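Local coordinates for protein DNA ligase (Archaeoglobus fulgidus, PDB 3GDE) that probably seals nicks in double-stranded DNA during replication, recombination and repair, using ATP and magnesium and passing through an adenylated lysine intermediate, at residues Val170-Met175 with Arg192-Thr197; Leu317-Arg322 with Ala327-Lys332; Phe124-Ser129 with Met136-Met141. All coordinates share one frame; numbering follows the deposited sequence.

Contact 1 of 3, residues Val170-Met175 with Arg192-Thr197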
loop_
_atom_site.group_PDB
_atom_site.type_symbol
_atom_site.label_atom_id
_atom_site.label_comp_id
_atom_site.label_asym_id
_atom_site.label_seq_id
_atom_site.Cartn_x
_atom_site.Cartn_y
_atom_site.Cartn_z
ATOM N N VAL A 170 9.395 9.424 9.358
ATOM C CA VAL A 170 9.765 8.033 9.611
ATOM C C VAL A 170 8.989 7.115 8.669
ATOM O O VAL A 170 7.758 7.086 8.673
ATOM C CB VAL A 170 9.498 7.628 11.089
ATOM C CG1 VAL A 170 9.772 6.149 11.317
ATOM C CG2 VAL A 170 10.308 8.496 12.049
ATOM N N GLY A 171 9.722 6.393 7.835
ATOM C CA GLY A 171 9.108 5.432 6.940
ATOM C C GLY A 171 9.532 4.015 7.263
ATOM O O GLY A 171 10.068 3.728 8.347
ATOM N N GLU A 172 9.290 3.142 6.293
ATOM C CA GLU A 172 9.549 1.715 6.386
ATOM C C GLU A 172 11.039 1.433 6.531
ATOM O O GLU A 172 11.428 0.565 7.311
ATOM C CB GLU A 172 9.028 1.041 5.113
ATOM C CG GLU A 172 8.236 -0.224 5.350
ATOM C CD GLU A 172 6.764 0.037 5.587
ATOM O OE1 GLU A 172 6.420 0.761 6.559
ATOM O OE2 GLU A 172 5.944 -0.512 4.804
ATOM N N GLY A 173 11.857 2.174 5.777
ATOM C CA GLY A 173 13.312 2.026 5.775
ATOM C C GLY A 173 13.945 2.339 7.127
ATOM O O GLY A 173 14.771 1.585 7.633
ATOM N N ILE A 174 13.553 3.464 7.716
ATOM C CA ILE A 174 14.036 3.812 9.049
ATOM C C ILE A 174 13.619 2.749 10.077
ATOM O O ILE A 174 14.447 2.291 10.871
ATOM C CB ILE A 174 13.591 5.220 9.450
ATOM C CG1 ILE A 174 14.395 6.247 8.648
ATOM C CG2 ILE A 174 13.725 5.429 10.972
ATOM C CD1 ILE A 174 13.832 7.658 8.699
ATOM N N MET A 175 12.362 2.318 10.021
ATOM C CA MET A 175 11.866 1.294 10.946
ATOM C C MET A 175 12.583 -0.060 10.860
ATOM O O MET A 175 12.894 -0.648 11.897
ATOM C CB MET A 175 10.360 1.118 10.811
ATOM C CG MET A 175 9.571 2.257 11.422
ATOM S SD MET A 175 9.983 2.572 13.154
ATOM C CE MET A 175 9.538 0.980 13.878
ATOM N N ARG A 192 13.974 -9.201 5.027
ATOM C CA ARG A 192 13.530 -10.506 4.509
ATOM C C ARG A 192 12.345 -11.087 5.261
ATOM O O ARG A 192 11.425 -11.610 4.647
ATOM C CB ARG A 192 14.682 -11.514 4.489
ATOM C CG ARG A 192 15.387 -11.615 3.161
ATOM C CD ARG A 192 16.454 -12.705 3.179
ATOM N NE ARG A 192 17.768 -12.162 3.537
ATOM C CZ ARG A 192 18.453 -12.491 4.628
ATOM N NH1 ARG A 192 17.969 -13.386 5.486
ATOM N NH2 ARG A 192 19.639 -11.928 4.858
ATOM N N ALA A 193 12.383 -10.995 6.588
ATOM C CA ALA A 193 11.295 -11.458 7.456
ATOM C C ALA A 193 9.997 -10.652 7.263
ATOM O O ALA A 193 8.886 -11.199 7.323
ATOM C CB ALA A 193 11.736 -11.408 8.916
ATOM N N TYR A 194 10.153 -9.351 7.040
ATOM C CA TYR A 194 9.038 -8.475 6.720
ATOM C C TYR A 194 8.354 -8.859 5.406
ATOM O O TYR A 194 7.118 -8.823 5.303
ATOM C CB TYR A 194 9.503 -7.019 6.654
ATOM C CG TYR A 194 8.394 -6.011 6.456
ATOM C CD1 TYR A 194 7.188 -6.111 7.154
ATOM C CD2 TYR A 194 8.568 -4.933 5.599
ATOM C CE1 TYR A 194 6.178 -5.169 6.993
ATOM C CE2 TYR A 194 7.574 -3.987 5.429
ATOM C CZ TYR A 194 6.379 -4.108 6.129
ATOM O OH TYR A 194 5.394 -3.159 5.947
ATOM N N MET A 195 9.159 -9.224 4.412
ATOM C CA MET A 195 8.632 -9.590 3.097
ATOM C C MET A 195 7.767 -10.866 3.115
ATOM O O MET A 195 6.889 -11.032 2.267
ATOM C CB MET A 195 9.762 -9.688 2.063
ATOM C CG MET A 195 10.532 -8.382 1.805
ATOM S SD MET A 195 9.506 -6.964 1.333
ATOM C CE MET A 195 10.698 -5.635 1.381
ATOM N N ILE A 196 7.991 -11.757 4.079
ATOM C CA ILE A 196 7.181 -12.983 4.154
ATOM C C ILE A 196 6.080 -12.969 5.226
ATOM O O ILE A 196 5.248 -13.874 5.260
ATOM C CB ILE A 196 8.025 -14.280 4.290
ATOM C CG1 ILE A 196 8.797 -14.299 5.606
ATOM C CG2 ILE A 196 8.941 -14.485 3.073
ATOM C CD1 ILE A 196 9.125 -15.693 6.079
ATOM N N THR A 197 6.076 -11.952 6.088
ATOM C CA THR A 197 5.040 -11.824 7.132
ATOM C C THR A 197 4.145 -10.625 6.912
ATOM O O THR A 197 2.983 -10.647 7.312
ATOM C CB THR A 197 5.629 -11.710 8.560
ATOM O OG1 THR A 197 6.440 -10.534 8.656
ATOM C CG2 THR A 197 6.451 -12.939 8.911
HETATM O O HOH W 1 5.231 -1.301 7.802
#
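Glu172 and Tyr194 carry the whole of this small contact, reaching for each other across backbones whose nearest CA atoms, Glu172 CA and Tyr194 CA, are 10.2 Å apart. Both residues send CB toward the other segment, and the two side chains cross at about a right angle. The tyrosine puts its ring in the gap by holding CG anti to its own nitrogen (chi1 -174°). From the other side the CG methylene of Glu172 comes 3.8 Å from Tyr194 CE2, obliquely to the ring, and the bend at chi2 (87°) then turns the carboxylate toward Tyr194 OH. Carboxylate and ring planes stand 90° apart. Glu172 OE2 lies 2.9 Å from Tyr194 OH, a close polar approach, while a water joins the other oxygen to the same hydroxyl: it stands 2.6 Å from Tyr194 OH and gives a weak hydrogen bond of 2.7 Å to Glu172 OE1. That oxygen also takes part in a salt bridge with Lys52, so the carboxylate is tied to a second part of the chain. With an alanine here instead of Glu172, Lys52 would probably lose this acidic mate, and the water and the Tyr194 hydroxyl the carboxylate beside them. Farther along, Tyr194 touches Leu200 of helix 200-216 and Arg227. The contact is small, burying 80 Å² in all, and the close oxygens and the water make it polar. Gly171 occupies the N-cap of helix 172-182, so Glu172 opens that helix; its carboxylate, the tyrosine and the water link it to helix 187-197 in the helical N-terminal region of an ATP-dependent DNA ligase.

Contact 2 of 3, residues Leu317-Arg322 with Ala327-Lys332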
loop_
_atom_site.group_PDB
_atom_site.type_symbol
_atom_site.label_atom_id
_atom_site.label_comp_id
_atom_site.label_asym_id
_atom_site.label_seq_id
_atom_site.Cartn_x
_atom_site.Cartn_y
_atom_site.Cartn_z
ATOM N N LEU A 317 -10.370 -4.590 -11.471
ATOM C CA LEU A 317 -10.361 -3.694 -10.319
ATOM C C LEU A 317 -11.773 -3.400 -9.811
ATOM O O LEU A 317 -11.979 -3.323 -8.604
ATOM C CB LEU A 317 -9.587 -2.392 -10.613
ATOM C CG LEU A 317 -8.076 -2.488 -10.883
ATOM C CD1 LEU A 317 -7.484 -1.103 -11.148
ATOM C CD2 LEU A 317 -7.304 -3.217 -9.754
ATOM N N ARG A 318 -12.732 -3.244 -10.729
ATOM C CA ARG A 318 -14.155 -3.092 -10.365
ATOM C C ARG A 318 -14.698 -4.273 -9.571
ATOM O O ARG A 318 -15.437 -4.083 -8.609
ATOM C CB ARG A 318 -15.030 -2.890 -11.597
ATOM C CG ARG A 318 -15.015 -1.479 -12.130
ATOM C CD ARG A 318 -16.342 -1.122 -12.782
ATOM N NE ARG A 318 -16.136 -0.237 -13.925
ATOM C CZ ARG A 318 -16.012 -0.654 -15.183
ATOM N NH1 ARG A 318 -16.094 -1.949 -15.472
ATOM N NH2 ARG A 318 -15.819 0.227 -16.160
ATOM N N ARG A 319 -14.343 -5.484 -9.993
ATOM C CA ARG A 319 -14.664 -6.700 -9.250
ATOM C C ARG A 319 -14.078 -6.618 -7.847
ATOM O O ARG A 319 -14.773 -6.893 -6.873
ATOM C CB ARG A 319 -14.128 -7.950 -9.967
ATOM C CG ARG A 319 -14.842 -8.337 -11.267
ATOM C CD ARG A 319 -16.235 -8.933 -11.036
ATOM N NE ARG A 319 -16.226 -9.926 -9.970
ATOM C CZ ARG A 319 -16.144 -11.237 -10.145
ATOM N NH1 ARG A 319 -16.090 -11.757 -11.359
ATOM N NH2 ARG A 319 -16.129 -12.034 -9.088
ATOM N N PHE A 320 -12.803 -6.233 -7.760
ATOM C CA PHE A 320 -12.104 -6.041 -6.479
ATOM C C PHE A 320 -12.820 -5.042 -5.567
ATOM O O PHE A 320 -12.860 -5.239 -4.356
ATOM C CB PHE A 320 -10.650 -5.587 -6.704
ATOM C CG PHE A 320 -9.719 -6.678 -7.196
ATOM C CD1 PHE A 320 -8.350 -6.439 -7.278
ATOM C CD2 PHE A 320 -10.197 -7.933 -7.563
ATOM C CE1 PHE A 320 -7.478 -7.418 -7.729
ATOM C CE2 PHE A 320 -9.330 -8.928 -8.019
ATOM C CZ PHE A 320 -7.965 -8.667 -8.104
ATOM N N ARG A 321 -13.371 -3.976 -6.150
ATOM C CA ARG A 321 -14.178 -3.003 -5.401
ATOM C C ARG A 321 -15.462 -3.626 -4.858
ATOM O O ARG A 321 -15.750 -3.488 -3.670
ATOM C CB ARG A 321 -14.513 -1.772 -6.245
ATOM C CG ARG A 321 -13.359 -0.810 -6.417
ATOM C CD ARG A 321 -13.797 0.528 -7.030
ATOM N NE ARG A 321 -14.510 1.417 -6.101
ATOM C CZ ARG A 321 -14.208 1.622 -4.815
ATOM N NH1 ARG A 321 -13.171 1.012 -4.238
ATOM N NH2 ARG A 321 -14.950 2.462 -4.096
ATOM N N ARG A 322 -16.210 -4.300 -5.740
ATOM C CA ARG A 322 -17.413 -5.114 -5.419
ATOM C C ARG A 322 -18.647 -4.719 -6.237
ATOM O O ARG A 322 -19.749 -5.237 -6.021
ATOM C CB ARG A 322 -17.747 -5.118 -3.923
ATOM C CG ARG A 322 -17.110 -6.255 -3.143
ATOM C CD ARG A 322 -17.175 -6.001 -1.645
ATOM N NE ARG A 322 -18.458 -5.428 -1.229
ATOM C CZ ARG A 322 -18.625 -4.181 -0.788
ATOM N NH1 ARG A 322 -17.590 -3.353 -0.693
ATOM N NH2 ARG A 322 -19.836 -3.761 -0.438
ATOM N N ALA A 327 -22.810 -11.041 -6.423
ATOM C CA ALA A 327 -23.348 -12.013 -7.380
ATOM C C ALA A 327 -23.619 -11.398 -8.757
ATOM O O ALA A 327 -23.485 -12.067 -9.785
ATOM C CB ALA A 327 -24.622 -12.647 -6.817
ATOM N N LYS A 328 -23.999 -10.121 -8.753
ATOM C CA LYS A 328 -24.255 -9.353 -9.970
ATOM C C LYS A 328 -22.967 -9.100 -10.754
ATOM O O LYS A 328 -22.966 -9.098 -11.984
ATOM C CB LYS A 328 -24.906 -8.013 -9.610
ATOM C CG LYS A 328 -25.768 -7.415 -10.711
ATOM C CD LYS A 328 -27.225 -7.879 -10.596
ATOM C CE LYS A 328 -28.104 -7.256 -11.676
ATOM N NZ LYS A 328 -28.074 -5.760 -11.669
ATOM N N MET A 329 -21.879 -8.888 -10.018
ATOM C CA MET A 329 -20.562 -8.604 -10.589
ATOM C C MET A 329 -19.952 -9.805 -11.307
ATOM O O MET A 329 -19.278 -9.643 -12.326
ATOM C CB MET A 329 -19.615 -8.092 -9.502
ATOM C CG MET A 329 -20.006 -6.732 -8.954
ATOM S SD MET A 329 -20.003 -5.469 -10.245
ATOM C CE MET A 329 -18.263 -5.040 -10.268
ATOM N N VAL A 330 -20.199 -11.003 -10.780
ATOM C CA VAL A 330 -19.742 -12.238 -11.427
ATOM C C VAL A 330 -20.332 -12.366 -12.837
ATOM O O VAL A 330 -19.685 -12.912 -13.737
ATOM C CB VAL A 330 -20.061 -13.509 -10.576
ATOM C CG1 VAL A 330 -19.614 -14.782 -11.289
ATOM C CG2 VAL A 330 -19.394 -13.429 -9.215
ATOM N N GLU A 331 -21.548 -11.845 -13.017
ATOM C CA GLU A 331 -22.245 -11.917 -14.307
ATOM C C GLU A 331 -21.774 -10.847 -15.293
ATOM O O GLU A 331 -21.454 -11.168 -16.439
ATOM C CB GLU A 331 -23.774 -11.855 -14.129
ATOM C CG GLU A 331 -24.356 -12.852 -13.117
ATOM C CD GLU A 331 -23.938 -14.301 -13.373
ATOM O OE1 GLU A 331 -24.188 -14.816 -14.490
ATOM O OE2 GLU A 331 -23.368 -14.926 -12.446
ATOM N N LYS A 332 -21.752 -9.588 -14.849
ATOM C CA LYS A 332 -21.246 -8.467 -15.654
ATOM C C LYS A 332 -19.806 -8.693 -16.110
ATOM O O LYS A 332 -19.497 -8.590 -17.301
ATOM C CB LYS A 332 -21.320 -7.147 -14.867
ATOM C CG LYS A 332 -22.480 -6.213 -15.240
ATOM C CD LYS A 332 -22.315 -5.592 -16.644
ATOM C CE LYS A 332 -21.457 -4.321 -16.641
ATOM N NZ LYS A 332 -22.191 -3.122 -16.137
#
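Arg318 meets Met329 mainly through its backbone: the methyl Met329 CE sits 3.4 Å from Arg318 O, and Arg318 CB is the only side-chain atom of this arginine to approach that methyl. Its side chain comes to about 4 Å from a bound phosphate ion, probably from the crystallisation liquor.

Arg319 is the main arm reaching across. Its chain, bent at chi2 (-73°) and chi3, and the Met329 side chain slide past each other in opposite directions, bringing Arg319 CD 3.8 Å from Met329 CB and 3.4 Å from Met329 O. Beyond them the guanidinium lies against the next residue: Val330 CA stands 3.7 Å above one face, offset toward the rim, and Val330 CG2 comes to 3.6 Å from Arg319 NH2. The polar end is held by other parts of the domain, with NH2 in a salt bridge to Asp283 and hydrogen-bonded to Ala280 O, and NH1 bonded to Ile333 O; these bonds probably limit how the group can turn over Val330.

Arg322 adds its carbonyl, with Met329 CG 3.3 Å from Arg322 O. Met329 thus fills the groove between helix 313-321 and helix 327-332, whose segments run antiparallel at 170° with axes 10.1 Å apart, a helical hairpin in the nucleotidyltransferase (adenylation) domain. The chemistry is mixed: methionine carbons lie against backbone carbonyl oxygens, and Met329 and Val330 against the aliphatic and flat parts of Arg319, with no hydrogen bond between the segments, while the buried charge of Arg319 is probably balanced by the salt bridge to Asp283.

Contact 3 of 3, residues Phe124-Ser129 with Met136-Met141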
loop_
_atom_site.group_PDB
_atom_site.type_symbol
_atom_site.label_atom_id
_atom_site.label_comp_id
_atom_site.label_asym_id
_atom_site.label_seq_id
_atom_site.Cartn_x
_atom_site.Cartn_y
_atom_site.Cartn_z
ATOM N N PHE A 124 -9.710 0.885 19.447
ATOM C CA PHE A 124 -9.544 0.690 17.988
ATOM C C PHE A 124 -10.128 -0.627 17.481
ATOM O O PHE A 124 -10.834 -0.639 16.464
ATOM C CB PHE A 124 -8.073 0.801 17.570
ATOM C CG PHE A 124 -7.557 2.221 17.494
ATOM C CD1 PHE A 124 -6.221 2.469 17.218
ATOM C CD2 PHE A 124 -8.401 3.307 17.715
ATOM C CE1 PHE A 124 -5.730 3.779 17.132
ATOM C CE2 PHE A 124 -7.916 4.615 17.647
ATOM C CZ PHE A 124 -6.579 4.846 17.350
ATOM N N ASP A 125 -9.835 -1.731 18.177
ATOM C CA ASP A 125 -10.366 -3.043 17.798
ATOM C C ASP A 125 -11.897 -3.089 17.856
ATOM O O ASP A 125 -12.530 -3.679 16.977
ATOM C CB ASP A 125 -9.737 -4.172 18.627
ATOM C CG ASP A 125 -8.271 -4.452 18.245
ATOM O OD1 ASP A 125 -7.737 -3.830 17.299
ATOM O OD2 ASP A 125 -7.649 -5.315 18.892
ATOM N N GLU A 126 -12.494 -2.445 18.866
ATOM C CA GLU A 126 -13.947 -2.313 18.907
ATOM C C GLU A 126 -14.491 -1.472 17.745
ATOM O O GLU A 126 -15.434 -1.886 17.084
ATOM C CB GLU A 126 -14.456 -1.736 20.226
ATOM C CG GLU A 126 -15.977 -1.587 20.144
ATOM C CD GLU A 126 -16.665 -1.160 21.415
ATOM O OE1 GLU A 126 -17.906 -1.069 21.353
ATOM O OE2 GLU A 126 -15.997 -0.908 22.445
ATOM N N ILE A 127 -13.904 -0.296 17.517
ATOM C CA ILE A 127 -14.287 0.567 16.405
ATOM C C ILE A 127 -14.268 -0.171 15.063
ATOM O O ILE A 127 -15.238 -0.097 14.315
ATOM C CB ILE A 127 -13.422 1.868 16.350
ATOM C CG1 ILE A 127 -13.824 2.822 17.482
ATOM C CG2 ILE A 127 -13.583 2.560 15.014
ATOM C CD1 ILE A 127 -12.806 3.949 17.789
ATOM N N ALA A 128 -13.182 -0.895 14.781
ATOM C CA ALA A 128 -13.062 -1.722 13.564
ATOM C C ALA A 128 -14.167 -2.786 13.367
ATOM O O ALA A 128 -14.529 -3.116 12.231
ATOM C CB ALA A 128 -11.682 -2.365 13.497
ATOM N N SER A 129 -14.700 -3.320 14.460
ATOM C CA SER A 129 -15.732 -4.367 14.393
ATOM C C SER A 129 -17.158 -3.852 14.111
ATOM O O SER A 129 -18.065 -4.642 13.807
ATOM C CB SER A 129 -15.723 -5.206 15.675
ATOM O OG SER A 129 -16.052 -4.406 16.799
ATOM N N MET A 136 -21.834 4.182 12.939
ATOM C CA MET A 136 -21.125 5.459 12.801
ATOM C C MET A 136 -21.204 6.313 14.078
ATOM O O MET A 136 -20.201 6.892 14.502
ATOM C CB MET A 136 -21.643 6.254 11.595
ATOM C CG MET A 136 -20.813 7.490 11.265
ATOM S SD MET A 136 -21.671 8.771 10.303
ATOM C CE MET A 136 -22.618 9.569 11.603
ATOM N N LYS A 137 -22.394 6.394 14.674
ATOM C CA LYS A 137 -22.583 7.195 15.880
ATOM C C LYS A 137 -21.871 6.599 17.106
ATOM O O LYS A 137 -21.298 7.336 17.908
ATOM C CB LYS A 137 -24.072 7.435 16.168
ATOM C CG LYS A 137 -24.825 8.190 15.057
ATOM C CD LYS A 137 -24.545 9.690 15.078
ATOM C CE LYS A 137 -25.393 10.421 14.046
ATOM N NZ LYS A 137 -25.543 11.872 14.395
ATOM N N ARG A 138 -21.898 5.275 17.245
ATOM C CA ARG A 138 -21.129 4.630 18.318
ATOM C C ARG A 138 -19.619 4.865 18.158
ATOM O O ARG A 138 -18.922 5.153 19.139
ATOM C CB ARG A 138 -21.429 3.132 18.437
ATOM C CG ARG A 138 -20.570 2.485 19.498
ATOM C CD ARG A 138 -20.729 0.997 19.543
ATOM N NE ARG A 138 -21.765 0.673 20.491
ATOM C CZ ARG A 138 -21.573 0.118 21.675
ATOM N NH1 ARG A 138 -20.361 -0.242 22.084
ATOM N NH2 ARG A 138 -22.624 -0.084 22.441
ATOM N N LYS A 139 -19.128 4.765 16.922
ATOM C CA LYS A 139 -17.734 5.099 16.629
ATOM C C LYS A 139 -17.382 6.496 17.122
ATOM O O LYS A 139 -16.348 6.695 17.740
ATOM C CB LYS A 139 -17.444 4.995 15.136
ATOM C CG LYS A 139 -17.358 3.584 14.633
ATOM C CD LYS A 139 -16.848 3.591 13.222
ATOM C CE LYS A 139 -17.320 2.382 12.467
ATOM N NZ LYS A 139 -16.698 2.382 11.125
ATOM N N ILE A 140 -18.253 7.456 16.856
ATOM C CA ILE A 140 -18.065 8.815 17.347
ATOM C C ILE A 140 -18.045 8.831 18.889
ATOM O O ILE A 140 -17.210 9.496 19.489
ATOM C CB ILE A 140 -19.132 9.784 16.759
ATOM C CG1 ILE A 140 -18.933 9.919 15.238
ATOM C CG2 ILE A 140 -19.077 11.155 17.446
ATOM C CD1 ILE A 140 -20.167 10.454 14.454
ATOM N N MET A 141 -18.939 8.073 19.522
ATOM C CA MET A 141 -18.970 8.012 20.982
ATOM C C MET A 141 -17.707 7.391 21.577
ATOM O O MET A 141 -17.210 7.859 22.595
ATOM C CB MET A 141 -20.239 7.296 21.474
ATOM C CG MET A 141 -21.536 8.074 21.189
ATOM S SD MET A 141 -21.347 9.851 21.492
ATOM C CE MET A 141 -21.146 9.827 23.275
HETATM O O HOH W 2 -15.512 0.126 11.582
#
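The charged part of this contact is a salt bridge between Glu126 and Arg138, made by single atoms of each group. Arg138 NH1 donates to Glu126 OE1 over 2.7 Å, with a bent N-H...O angle of 130°. The hydrogen bond reaches the oxygen nearly along its C-O axis, and the oxygen lies 16° out of the guanidinium plane, at its edge. Glu126 gets there with a fully extended chain, CG anti to the backbone N, whereas Arg138 bends at chi3; the two chains cross at about a right angle and the flat groups are turned 40° from each other. Both segments belong to consecutive helices, 117-129 and 135-149, joined by a short connection in the helical N-terminal DNA-binding region of the ligase.

Apolar contact falls to the next residue of each segment. Ile127 CG2, a methyl of the beta-branched side chain, rests 3.9 Å from both Lys139 CG and Lys139 CD, lying obliquely against an extended aliphatic chain. Leu142 and Leu143, farther along helix 135-149, also touch Ile127.

A water forms the third kind of link. It takes a hydrogen bond from Lys139 NZ at 2.6 Å and lies 2.8 Å from Ile127 O, to which it may donate, other acceptors being in reach. Lys139 NZ has its strongest polar partner in Gly63 O, which ties the ammonium to the loop before helix 66-77.

Within the first helix, Ser129 OG donates to Glu126 O at 2.6 Å.

Overall arrangement
Contacts 1 and 3 both join helices of the N-terminal region, whereas contact 2 pairs two helices of the ATP-dependent ligase domain. The three share no helix: 172-182 meets 187-197, 313-321 meets 327-332, and 117-129 meets 135-149. Contacts 1 and 2 are surface contacts; contact 3 is partly buried, and none is a true core junction. Buried area rises from 80 Å² in contact 1 through 189 Å² in contact 3 to 267 Å² in contact 2. Contact 1 is polar and water-linked, contact 3 combines a salt bridge with apolar and water-mediated touches, and contact 2 packs methionine and valine on arginine chains. The centres of contacts 1 and 2 are about 33 Å apart.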